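Local coordinates for BIS(5'-nucleosyl)-tetraphosphatase (Diadenosine tetraphosphatase), putative (Plasmodium falciparum, PDB 5CFI), which probably hydrolyses diadenosine tetraphosphate asymmetrically and belongs to the Nudix hydrolases, at residues 14-19 / 104-109. Numbering follows the deposited sequence.
Sequences CRLKKY and LNNEEN
Asn106 reaches across to the backbone of Leu16 and grips both its N-H and its C=O with one carboxamide. Arg15 runs past the same amide and can be followed from CB outward. Arg15 CB lies 3.8 Å from Asn106 OD1; with CG between the backbone N and the carbonyl carbon (chi1 78°) and the chain extended beyond, CG passes alongside ND2, and CD lies near both ND2 and the backbone oxygen of Asn106. At the tip, NH1 passes Asn106 O obliquely at 4.0 Å, while NE forms a salt bridge with Glu31 and the guanidinium a cation-pi contact with Trp121; Lys18 CE lies above one face, displaced toward the rim. Arginine suits this place because its methylenes pack against the amide while its charge is used farther on.

The carboxamide of Asn106 offers Leu16 an acceptor and a donor, much as the backbone of a neighbouring strand would. Its OD1 accepts from Leu16 N at 2.7 Å, in the carbonyl plane and on a lone pair. Its ND2 donates to Leu16 O; the very short modelled separation should not be read as unusual strength. The type I turn from Asn105 to Glu108, closed by Glu108 N to Asn105 O, presents this amide, and Asn105 OD1 also accepts from Glu107 N, an Asx turn. Lys18 NZ forms a long salt bridge of 3.5 Å with Glu107 OE1.

The loop after strand 92-103 thus meets the end of strand 6-16, its parallel neighbour in the mixed Nudix sheet, mainly through amide-to-backbone hydrogen bonds, which depend little on pH; the solvent-exposed ion pair probably adds only modestly.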
ATOM      1  N   CYS B  14      -4.157  -3.037   4.328  1.00 37.33           N
ATOM      2  CA  CYS B  14      -3.683  -4.169   5.099  1.00 39.14           C
ATOM      3  C   CYS B  14      -4.769  -5.203   5.304  1.00 37.87           C
ATOM      4  O   CYS B  14      -5.951  -4.921   5.132  1.00 42.47           O
ATOM      5  CB  CYS B  14      -3.088  -3.700   6.433  1.00 41.06           C
ATOM      6  SG  CYS B  14      -4.212  -3.202   7.709  1.00 55.52           S
ATOM      7  N   ARG B  15      -4.341  -6.425   5.594  1.00 38.93           N
ATOM      8  CA  ARG B  15      -5.223  -7.516   5.949  1.00 38.88           C
ATOM      9  C   ARG B  15      -4.547  -8.261   7.071  1.00 46.35           C
ATOM     10  O   ARG B  15      -3.395  -7.954   7.420  1.00 49.31           O
ATOM     11  CB  ARG B  15      -5.493  -8.453   4.781  1.00 37.89           C
ATOM     12  CG  ARG B  15      -4.358  -9.436   4.481  1.00 39.05           C
ATOM     13  CD  ARG B  15      -4.793 -10.404   3.380  1.00 42.64           C
ATOM     14  NE  ARG B  15      -3.727 -11.238   2.835  1.00 38.90           N
ATOM     15  CZ  ARG B  15      -3.876 -12.048   1.788  1.00 41.44           C
ATOM     16  NH1 ARG B  15      -5.048 -12.130   1.169  1.00 41.68           N
ATOM     17  NH2 ARG B  15      -2.854 -12.783   1.355  1.00 35.32           N
ATOM     18  N   LEU B  16      -5.232  -9.262   7.577  1.00 46.94           N
ATOM     19  CA  LEU B  16      -4.715 -10.109   8.608  1.00 43.82           C
ATOM     20  C   LEU B  16      -4.105 -11.308   7.936  1.00 45.67           C
ATOM     21  O   LEU B  16      -4.701 -11.898   7.065  1.00 44.56           O
ATOM     22  CB  LEU B  16      -5.835 -10.563   9.508  1.00 45.36           C
ATOM     23  CG  LEU B  16      -6.259  -9.696  10.668  1.00 51.67           C
ATOM     24  CD1 LEU B  16      -7.343 -10.414  11.424  1.00 44.97           C
ATOM     25  CD2 LEU B  16      -5.092  -9.437  11.572  1.00 43.01           C
ATOM     26  N   LYS B  17      -2.914 -11.680   8.357  1.00 44.31           N
ATOM     27  CA  LYS B  17      -2.260 -12.815   7.769  1.00 46.76           C
ATOM     28  C   LYS B  17      -3.098 -14.033   7.988  1.00 47.27           C
ATOM     29  O   LYS B  17      -3.726 -14.192   8.992  1.00 52.12           O
ATOM     30  CB  LYS B  17      -0.893 -13.010   8.364  1.00 46.85           C
ATOM     31  CG  LYS B  17       0.082 -11.923   8.007  1.00 46.29           C
ATOM     32  CD  LYS B  17       1.421 -12.160   8.653  1.00 46.34           C
ATOM     33  CE  LYS B  17       1.960 -13.521   8.292  1.00 52.30           C
ATOM     34  NZ  LYS B  17       3.238 -13.847   8.963  1.00 55.10           N
ATOM     35  N   LYS B  18      -3.122 -14.891   7.002  1.00 48.05           N
ATOM     36  CA  LYS B  18      -3.900 -16.087   7.076  1.00 50.62           C
ATOM     37  C   LYS B  18      -3.233 -17.175   7.883  1.00 58.25           C
ATOM     38  O   LYS B  18      -3.848 -18.152   8.215  1.00 66.93           O
ATOM     39  CB  LYS B  18      -4.232 -16.545   5.679  1.00 53.20           C
ATOM     40  CG  LYS B  18      -4.851 -15.439   4.867  1.00 58.57           C
ATOM     41  CD  LYS B  18      -4.682 -15.708   3.408  1.00 61.70           C
ATOM     42  CE  LYS B  18      -5.820 -15.115   2.630  1.00 61.71           C
ATOM     43  NZ  LYS B  18      -5.778 -15.718   1.287  1.00 61.76           N
ATOM     44  N   TYR B  19      -1.963 -17.015   8.175  1.00 55.97           N
ATOM     45  CA  TYR B  19      -1.251 -17.981   8.967  1.00 53.10           C
ATOM     46  C   TYR B  19      -0.085 -17.334   9.648  1.00 51.96           C
ATOM     47  O   TYR B  19       0.504 -16.454   9.102  1.00 52.55           O
ATOM     48  CB  TYR B  19      -0.739 -19.072   8.051  1.00 58.31           C
ATOM     49  CG  TYR B  19       0.229 -20.033   8.673  1.00 63.84           C
ATOM     50  CD1 TYR B  19      -0.177 -20.913   9.625  1.00 63.38           C
ATOM     51  CD2 TYR B  19       1.541 -20.074   8.282  1.00 56.54           C
ATOM     52  CE1 TYR B  19       0.697 -21.804  10.176  1.00 69.50           C
ATOM     53  CE2 TYR B  19       2.425 -20.966   8.833  1.00 56.52           C
ATOM     54  CZ  TYR B  19       1.989 -21.827   9.781  1.00 59.90           C
ATOM     55  OH  TYR B  19       2.822 -22.729  10.353  1.00 57.15           O
ATOM     56  N   LEU B 104     -12.226  -5.261   5.610  1.00 47.91           N
ATOM     57  CA  LEU B 104     -13.296  -5.785   6.444  1.00 50.41           C
ATOM     58  C   LEU B 104     -13.318  -7.297   6.293  1.00 49.72           C
ATOM     59  O   LEU B 104     -13.411  -8.036   7.279  1.00 49.02           O
ATOM     60  CB  LEU B 104     -14.647  -5.185   6.042  1.00 48.47           C
ATOM     61  CG  LEU B 104     -14.799  -3.677   6.224  1.00 45.91           C
ATOM     62  CD1 LEU B 104     -16.107  -3.153   5.602  1.00 43.27           C
ATOM     63  CD2 LEU B 104     -14.706  -3.357   7.696  1.00 39.15           C
ATOM     64  N   ASN B 105     -13.255  -7.731   5.037  1.00 46.33           N
ATOM     65  CA  ASN B 105     -13.206  -9.133   4.672  1.00 44.26           C
ATOM     66  C   ASN B 105     -11.791  -9.495   4.255  1.00 51.14           C
ATOM     67  O   ASN B 105     -11.309  -9.068   3.193  1.00 53.24           O
ATOM     68  CB  ASN B 105     -14.193  -9.427   3.551  1.00 44.69           C
ATOM     69  CG  ASN B 105     -14.125 -10.854   3.069  1.00 49.69           C
ATOM     70  OD1 ASN B 105     -13.479 -11.709   3.682  1.00 51.57           O
ATOM     71  ND2 ASN B 105     -14.813 -11.131   1.966  1.00 51.25           N
ATOM     72  N   ASN B 106     -11.143 -10.309   5.085  1.00 49.91           N
ATOM     73  CA  ASN B 106      -9.748 -10.664   4.912  1.00 46.28           C
ATOM     74  C   ASN B 106      -9.478 -11.451   3.646  1.00 49.49           C
ATOM     75  O   ASN B 106      -8.329 -11.760   3.346  1.00 53.56           O
ATOM     76  CB  ASN B 106      -9.273 -11.477   6.105  1.00 49.41           C
ATOM     77  CG  ASN B 106      -7.935 -11.018   6.616  1.00 54.05           C
ATOM     78  OD1 ASN B 106      -7.838 -10.011   7.319  1.00 57.32           O
ATOM     79  ND2 ASN B 106      -6.884 -11.731   6.240  1.00 54.63           N
ATOM     80  N   GLU B 107     -10.540 -11.778   2.916  1.00 48.93           N
ATOM     81  CA  GLU B 107     -10.464 -12.661   1.760  1.00 50.20           C
ATOM     82  C   GLU B 107     -10.931 -11.948   0.514  1.00 52.33           C
ATOM     83  O   GLU B 107     -11.176 -12.594  -0.517  1.00 50.95           O
ATOM     84  CB  GLU B 107     -11.318 -13.915   1.977  1.00 56.39           C
ATOM     85  CG  GLU B 107     -10.921 -14.745   3.171  1.00 53.65           C
ATOM     86  CD  GLU B 107      -9.772 -15.669   2.861  1.00 67.11           C
ATOM     87  OE1 GLU B 107      -9.282 -15.666   1.700  1.00 63.24           O
ATOM     88  OE2 GLU B 107      -9.366 -16.414   3.781  1.00 72.79           O
ATOM     89  N   GLU B 108     -11.098 -10.628   0.639  1.00 48.55           N
ATOM     90  CA  GLU B 108     -11.400  -9.755  -0.488  1.00 41.44           C
ATOM     91  C   GLU B 108     -10.388 -10.029  -1.584  1.00 47.46           C
ATOM     92  O   GLU B 108      -9.192 -10.202  -1.319  1.00 46.11           O
ATOM     93  CB  GLU B 108     -11.360  -8.286  -0.059  1.00 46.02           C
ATOM     94  CG  GLU B 108     -11.983  -7.288  -1.026  1.00 37.77           C
ATOM     95  CD  GLU B 108     -13.496  -7.419  -1.171  1.00 45.54           C
ATOM     96  OE1 GLU B 108     -14.188  -7.721  -0.180  1.00 46.25           O
ATOM     97  OE2 GLU B 108     -14.007  -7.203  -2.291  1.00 51.96           O
ATOM     98  N   ASN B 109     -10.866 -10.092  -2.817  1.00 50.70           N
ATOM     99  CA  ASN B 109     -10.006 -10.464  -3.921  1.00 44.72           C
ATOM    100  C   ASN B 109      -9.549  -9.268  -4.759  1.00 44.42           C
ATOM    101  O   ASN B 109     -10.348  -8.449  -5.194  1.00 44.79           O
ATOM    102  CB  ASN B 109     -10.711 -11.509  -4.791  1.00 46.43           C
ATOM    103  CG  ASN B 109     -10.693 -12.912  -4.156  1.00 59.11           C
ATOM    104  OD1 ASN B 109      -9.897 -13.191  -3.248  1.00 62.14           O
ATOM    105  ND2 ASN B 109     -11.573 -13.793  -4.629  1.00 60.58           N
TER